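Local coordinates for GAF domain-containing protein (Thermoplasma acidophilum, PDB 4MMN), which reduces free methionine-R-sulfoxide to methionine, acting as a type II free methionine-R-sulfoxide reductase built on a GAF domain, at residues N22-W27 with A115-D120; T48-I53 with L82-S87. All coordinates share one frame; numbering follows the deposited sequence.

The two contacts belong to one GAF domain, with centres about 18 Å apart. Along the chain their segments run 22-27, 48-53, 82-87, 115-120, so contact 1 brackets contact 2. Contact 1 joins the linker between helix 3-21 and strand 27-34 to the start of helix 118-136, on the sheet face that carries both helices. Contact 2 brings together two loops on the face carrying helix 58-65, one leading into edge strand 52-53 and one to strand 90-98. Trp27, the first residue of strand 27-34, links them: its NE1 lies 3.6 Å from Phe85 CZ and its indole also touches Thr48. Contact 1 thus joins one terminal helix's end to the other's start; contact 2 packs two loops.

Contact 1 (N22-W27 with A115-D120); sequences NPKYDW and AFSKED
Lys24 and Ala115 bring the backbones together, their CA atoms 6.8 Å apart, where the type I beta turn from Asn22 to Tyr25 passes the loop that enters helix 118-136. The Lys24 side chain bridges the gap. CG lies between the backbone N and the carbonyl carbon (chi1 48°), and from there the chain runs fully extended, with CD and CE passing alongside Ala115 O. NZ ends between that carbonyl oxygen, to which it donates a hydrogen bond, and Asp120 OD2, with which it forms a salt bridge; both are modelled at an implausibly short 2.4 Å, so the lengths are doubtful. Tyr25 reaches the other carboxylate oxygen: OH donates to Asp120 OD1 over 3.0 Å, on the anti side and 25° out of the carboxylate plane. Its ring crosses Phe116 at 47°, with Tyr25 CE1 3.6 Å from Phe116 CE1 at the Phe116 edge. CB of Asn22 covers one face of the tyrosine, and CB of Ala115 lies over one face of the phenylalanine. Met123 and Leu124 of helix 118-136 also touch Tyr25, while Phe116 packs on Ser90 and Ile92 of strand 90-98. Replacing Tyr25 by a leucine would probably leave Asp120 OD1 without its phenol donor and open a gap beside the Phe116 edge. Within its own segment Asp120 OD2 takes the N-H of Ser117 at 2.8 Å through its anti lone pair, almost straight, and Ser117 OG from above the carboxylate plane. Ser117 is the N-cap and Asp120 the N3 residue, whose carboxylate receives the N-cap N-H. The buried carboxylate therefore combines helix capping with the tie to the 22-27 turn, and the lysine charge beside it would be expected to favour its ionised form.

Contact 2 (T48-I53 with L82-S87); sequences TDHVEI and LACFPS
A leucine methyl sits squarely over a histidine ring: Leu82 CD1 lies 3.5 Å from the centroid of the His50 ring and only 5° off its normal, a CH-pi contact. The leucine comes from the opposite direction to His50; its CG is turned anti to the backbone N (chi1 -174°), which swings the isobutyl end to the imidazole, where CD1 is the methyl that touches. Cys84 meets the same ring obliquely, with SG 3.3 Å from His50 ND1, and Ala83 O approaches His50 CE1. Beside them Thr48 OG1 lies against Cys84 CB at 3.2 Å, and Thr48 CB meets Phe85 CZ at 3.5 Å. Thr48 OG1 also accepts from the backbone N of His50 (3.0 Å), forming an ST turn that curls the 48-53 segment just where the imidazole leaves it. Outside the pair, Tyr31 OH is hydrogen-bonded to His50 O, and Leu40 touches Thr48, so the turn rests on strands 27-34 and 37-44. The Ile53 side chain packs on Cys60 and Ser61 of helix 58-65. Two irregular loops closing over one face of an antiparallel sheet are characteristic of the GAF fold, whose ligand pockets commonly lie on the loop side.

Contact 1 (N22-W27 with A115-D120)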
loop_
_atom_site.group_PDB
_atom_site.type_symbol
_atom_site.label_atom_id
_atom_site.label_comp_id
_atom_site.label_asym_id
_atom_site.label_seq_id
_atom_site.Cartn_x
_atom_site.Cartn_y
_atom_site.Cartn_z
ATOM N N ASN A 22 3.383 7.036 -15.912
ATOM C CA ASN A 22 2.546 7.938 -16.699
ATOM C C ASN A 22 3.203 9.298 -16.854
ATOM O O ASN A 22 3.201 10.124 -15.924
ATOM C CB ASN A 22 1.178 8.093 -16.044
ATOM C CG ASN A 22 0.521 6.769 -15.773
ATOM O OD1 ASN A 22 -0.166 6.202 -16.635
ATOM N ND2 ASN A 22 0.736 6.251 -14.564
ATOM N N PRO A 23 3.762 9.549 -18.038
ATOM C CA PRO A 23 4.591 10.746 -18.194
ATOM C C PRO A 23 3.758 12.026 -18.198
ATOM O O PRO A 23 4.292 13.109 -17.902
ATOM C CB PRO A 23 5.285 10.519 -19.544
ATOM C CG PRO A 23 4.385 9.528 -20.291
ATOM C CD PRO A 23 3.361 8.969 -19.328
ATOM N N LYS A 24 2.471 11.906 -18.519
ATOM C CA LYS A 24 1.619 13.086 -18.547
ATOM C C LYS A 24 1.320 13.561 -17.140
ATOM O O LYS A 24 0.914 14.706 -16.955
ATOM C CB LYS A 24 0.312 12.822 -19.284
ATOM C CG LYS A 24 -0.385 11.552 -18.872
ATOM C CD LYS A 24 -1.759 11.474 -19.528
ATOM C CE LYS A 24 -2.486 10.190 -19.134
ATOM N NZ LYS A 24 -3.862 10.103 -19.701
ATOM N N TYR A 25 1.499 12.685 -16.152
ATOM C CA TYR A 25 1.298 13.096 -14.768
ATOM C C TYR A 25 2.434 14.017 -14.407
ATOM O O TYR A 25 3.572 13.583 -14.244
ATOM C CB TYR A 25 1.266 11.914 -13.793
ATOM C CG TYR A 25 0.134 10.924 -13.964
ATOM C CD1 TYR A 25 -0.867 11.115 -14.912
ATOM C CD2 TYR A 25 0.081 9.776 -13.181
ATOM C CE1 TYR A 25 -1.898 10.193 -15.070
ATOM C CE2 TYR A 25 -0.940 8.852 -13.330
ATOM C CZ TYR A 25 -1.926 9.067 -14.273
ATOM O OH TYR A 25 -2.935 8.146 -14.412
ATOM N N ASP A 26 2.131 15.296 -14.272
ATOM C CA ASP A 26 3.180 16.247 -13.977
ATOM C C ASP A 26 3.229 16.420 -12.472
ATOM O O ASP A 26 4.294 16.671 -11.906
ATOM C CB ASP A 26 2.933 17.563 -14.730
ATOM C CG ASP A 26 3.110 17.400 -16.258
ATOM O OD1 ASP A 26 4.097 16.739 -16.687
ATOM O OD2 ASP A 26 2.231 17.872 -17.028
ATOM N N TRP A 27 2.099 16.183 -11.812
ATOM C CA TRP A 27 2.075 16.219 -10.353
ATOM C C TRP A 27 1.112 15.176 -9.790
ATOM O O TRP A 27 0.021 14.981 -10.321
ATOM C CB TRP A 27 1.697 17.612 -9.860
ATOM C CG TRP A 27 1.929 17.829 -8.397
ATOM C CD1 TRP A 27 3.116 18.142 -7.792
ATOM C CD2 TRP A 27 0.949 17.777 -7.349
ATOM N NE1 TRP A 27 2.939 18.280 -6.433
ATOM C CE2 TRP A 27 1.618 18.068 -6.132
ATOM C CE3 TRP A 27 -0.428 17.520 -7.317
ATOM C CZ2 TRP A 27 0.959 18.100 -4.897
ATOM C CZ3 TRP A 27 -1.087 17.554 -6.083
ATOM C CH2 TRP A 27 -0.389 17.835 -4.892
ATOM N N ALA A 115 -5.839 15.649 -20.426
ATOM C CA ALA A 115 -4.827 14.647 -20.163
ATOM C C ALA A 115 -5.430 13.303 -19.790
ATOM O O ALA A 115 -4.887 12.258 -20.145
ATOM C CB ALA A 115 -3.912 15.116 -19.060
ATOM N N PHE A 116 -6.555 13.313 -19.091
ATOM C CA PHE A 116 -6.975 12.080 -18.447
ATOM C C PHE A 116 -8.166 11.388 -19.123
ATOM O O PHE A 116 -9.210 11.997 -19.318
ATOM C CB PHE A 116 -7.274 12.390 -16.990
ATOM C CG PHE A 116 -6.160 13.133 -16.293
ATOM C CD1 PHE A 116 -4.974 12.491 -15.966
ATOM C CD2 PHE A 116 -6.292 14.477 -15.972
ATOM C CE1 PHE A 116 -3.938 13.168 -15.307
ATOM C CE2 PHE A 116 -5.263 15.162 -15.320
ATOM C CZ PHE A 116 -4.083 14.504 -14.986
ATOM N N SER A 117 -7.996 10.103 -19.437
ATOM C CA SER A 117 -9.002 9.283 -20.125
ATOM C C SER A 117 -9.770 8.354 -19.178
ATOM O O SER A 117 -9.465 8.278 -17.983
ATOM C CB SER A 117 -8.340 8.447 -21.210
ATOM O OG SER A 117 -7.394 7.552 -20.649
ATOM N N LYS A 118 -10.756 7.629 -19.709
ATOM C CA LYS A 118 -11.551 6.734 -18.868
ATOM C C LYS A 118 -10.678 5.631 -18.298
ATOM O O LYS A 118 -10.970 5.090 -17.233
ATOM C CB LYS A 118 -12.727 6.137 -19.646
ATOM C CG LYS A 118 -13.714 7.211 -20.164
ATOM C CD LYS A 118 -14.297 8.099 -19.049
ATOM C CE LYS A 118 -15.389 9.031 -19.590
ATOM N NZ LYS A 118 -16.011 9.876 -18.521
ATOM N N GLU A 119 -9.601 5.309 -19.009
ATOM C CA GLU A 119 -8.630 4.353 -18.513
ATOM C C GLU A 119 -7.961 4.916 -17.286
ATOM O O GLU A 119 -7.906 4.240 -16.256
ATOM C CB GLU A 119 -7.602 4.013 -19.588
ATOM C CG GLU A 119 -8.170 3.116 -20.692
ATOM C CD GLU A 119 -9.004 3.881 -21.746
ATOM O OE1 GLU A 119 -9.425 5.041 -21.500
ATOM O OE2 GLU A 119 -9.263 3.300 -22.824
ATOM N N ASP A 120 -7.497 6.167 -17.377
ATOM C CA ASP A 120 -6.930 6.862 -16.209
ATOM C C ASP A 120 -7.927 6.836 -15.052
ATOM O O ASP A 120 -7.584 6.409 -13.953
ATOM C CB ASP A 120 -6.566 8.313 -16.531
ATOM C CG ASP A 120 -5.379 8.435 -17.463
ATOM O OD1 ASP A 120 -4.254 8.057 -17.059
ATOM O OD2 ASP A 120 -5.573 8.918 -18.605
#

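Contact 2 (T48-I53 with L82-S87)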
loop_
_atom_site.group_PDB
_atom_site.type_symbol
_atom_site.label_atom_id
_atom_site.label_comp_id
_atom_site.label_asym_id
_atom_site.label_seq_id
_atom_site.Cartn_x
_atom_site.Cartn_y
_atom_site.Cartn_z
ATOM N N THR A 48 3.949 22.330 -3.965
ATOM C CA THR A 48 2.772 23.192 -4.086
ATOM C C THR A 48 2.675 24.190 -2.927
ATOM O O THR A 48 3.015 23.879 -1.777
ATOM C CB THR A 48 1.445 22.382 -4.163
ATOM O OG1 THR A 48 0.334 23.282 -4.337
ATOM C CG2 THR A 48 1.238 21.562 -2.895
ATOM N N ASP A 49 2.196 25.393 -3.233
ATOM C CA ASP A 49 1.933 26.384 -2.191
ATOM C C ASP A 49 0.738 25.955 -1.361
ATOM O O ASP A 49 0.519 26.491 -0.274
ATOM C CB ASP A 49 1.719 27.798 -2.754
ATOM C CG ASP A 49 3.028 28.600 -2.872
ATOM O OD1 ASP A 49 4.092 28.132 -2.394
ATOM O OD2 ASP A 49 2.984 29.721 -3.427
ATOM N N HIS A 50 -0.038 24.996 -1.864
ATOM C CA HIS A 50 -1.260 24.613 -1.172
ATOM C C HIS A 50 -1.135 23.238 -0.545
ATOM O O HIS A 50 -1.646 22.250 -1.062
ATOM C CB HIS A 50 -2.443 24.633 -2.126
ATOM C CG HIS A 50 -2.821 26.003 -2.581
ATOM N ND1 HIS A 50 -2.326 26.566 -3.736
ATOM C CD2 HIS A 50 -3.639 26.930 -2.028
ATOM C CE1 HIS A 50 -2.832 27.779 -3.882
ATOM N NE2 HIS A 50 -3.632 28.024 -2.858
ATOM N N VAL A 51 -0.439 23.201 0.586
ATOM C CA VAL A 51 -0.226 21.978 1.344
ATOM C C VAL A 51 -1.451 21.715 2.214
ATOM O O VAL A 51 -1.701 20.591 2.649
ATOM C CB VAL A 51 1.056 22.073 2.184
ATOM C CG1 VAL A 51 1.336 20.761 2.909
ATOM C CG2 VAL A 51 2.225 22.433 1.277
ATOM N N GLU A 52 -2.210 22.771 2.477
ATOM C CA GLU A 52 -3.473 22.644 3.191
ATOM C C GLU A 52 -4.555 23.361 2.419
ATOM O O GLU A 52 -4.330 24.450 1.913
ATOM C CB GLU A 52 -3.379 23.198 4.612
ATOM C CG GLU A 52 -4.720 23.177 5.352
ATOM C CD GLU A 52 -4.581 23.290 6.866
ATOM O OE1 GLU A 52 -3.545 22.841 7.423
ATOM O OE2 GLU A 52 -5.518 23.840 7.490
ATOM N N ILE A 53 -5.714 22.736 2.276
ATOM C CA ILE A 53 -6.767 23.317 1.468
ATOM C C ILE A 53 -8.000 23.521 2.310
ATOM O O ILE A 53 -8.431 22.598 3.006
ATOM C CB ILE A 53 -7.080 22.426 0.273
ATOM C CG1 ILE A 53 -5.805 22.272 -0.581
ATOM C CG2 ILE A 53 -8.273 22.978 -0.497
ATOM C CD1 ILE A 53 -5.949 21.427 -1.812
ATOM N N LEU A 82 -8.647 25.533 -8.648
ATOM C CA LEU A 82 -7.732 26.287 -7.792
ATOM C C LEU A 82 -6.294 26.064 -8.260
ATOM O O LEU A 82 -5.758 24.949 -8.121
ATOM C CB LEU A 82 -7.879 25.855 -6.326
ATOM C CG LEU A 82 -7.160 26.531 -5.144
ATOM C CD1 LEU A 82 -5.741 25.995 -4.915
ATOM C CD2 LEU A 82 -7.156 28.044 -5.294
ATOM N N ALA A 83 -5.679 27.109 -8.817
ATOM C CA ALA A 83 -4.338 26.993 -9.411
ATOM C C ALA A 83 -3.209 26.821 -8.373
ATOM O O ALA A 83 -2.964 27.693 -7.533
ATOM C CB ALA A 83 -4.063 28.191 -10.278
ATOM N N CYS A 84 -2.533 25.680 -8.434
ATOM C CA CYS A 84 -1.407 25.428 -7.562
ATOM C C CYS A 84 -0.174 25.450 -8.424
ATOM O O CYS A 84 0.946 25.501 -7.923
ATOM C CB CYS A 84 -1.548 24.090 -6.831
ATOM S SG CYS A 84 -3.005 23.969 -5.731
ATOM N N PHE A 85 -0.388 25.407 -9.732
ATOM C CA PHE A 85 0.721 25.382 -10.672
ATOM C C PHE A 85 0.327 26.130 -11.927
ATOM O O PHE A 85 -0.770 25.936 -12.454
ATOM C CB PHE A 85 1.125 23.959 -10.997
ATOM C CG PHE A 85 1.487 23.157 -9.794
ATOM C CD1 PHE A 85 2.743 23.271 -9.220
ATOM C CD2 PHE A 85 0.567 22.295 -9.217
ATOM C CE1 PHE A 85 3.087 22.528 -8.087
ATOM C CE2 PHE A 85 0.899 21.548 -8.084
ATOM C CZ PHE A 85 2.163 21.662 -7.518
ATOM N N PRO A 86 1.253 26.950 -12.444
ATOM C CA PRO A 86 0.920 27.926 -13.485
ATOM C C PRO A 86 0.724 27.298 -14.846
ATOM O O PRO A 86 0.277 27.951 -15.789
ATOM C CB PRO A 86 2.145 28.822 -13.500
ATOM C CG PRO A 86 3.281 27.842 -13.194
ATOM C CD PRO A 86 2.706 26.894 -12.176
ATOM N N SER A 87 1.030 26.020 -14.948
ATOM C CA SER A 87 1.106 25.419 -16.254
ATOM C C SER A 87 0.083 24.297 -16.418
ATOM O O SER A 87 -0.051 23.740 -17.518
ATOM C CB SER A 87 2.523 24.910 -16.504
ATOM O OG SER A 87 2.913 24.010 -15.482
#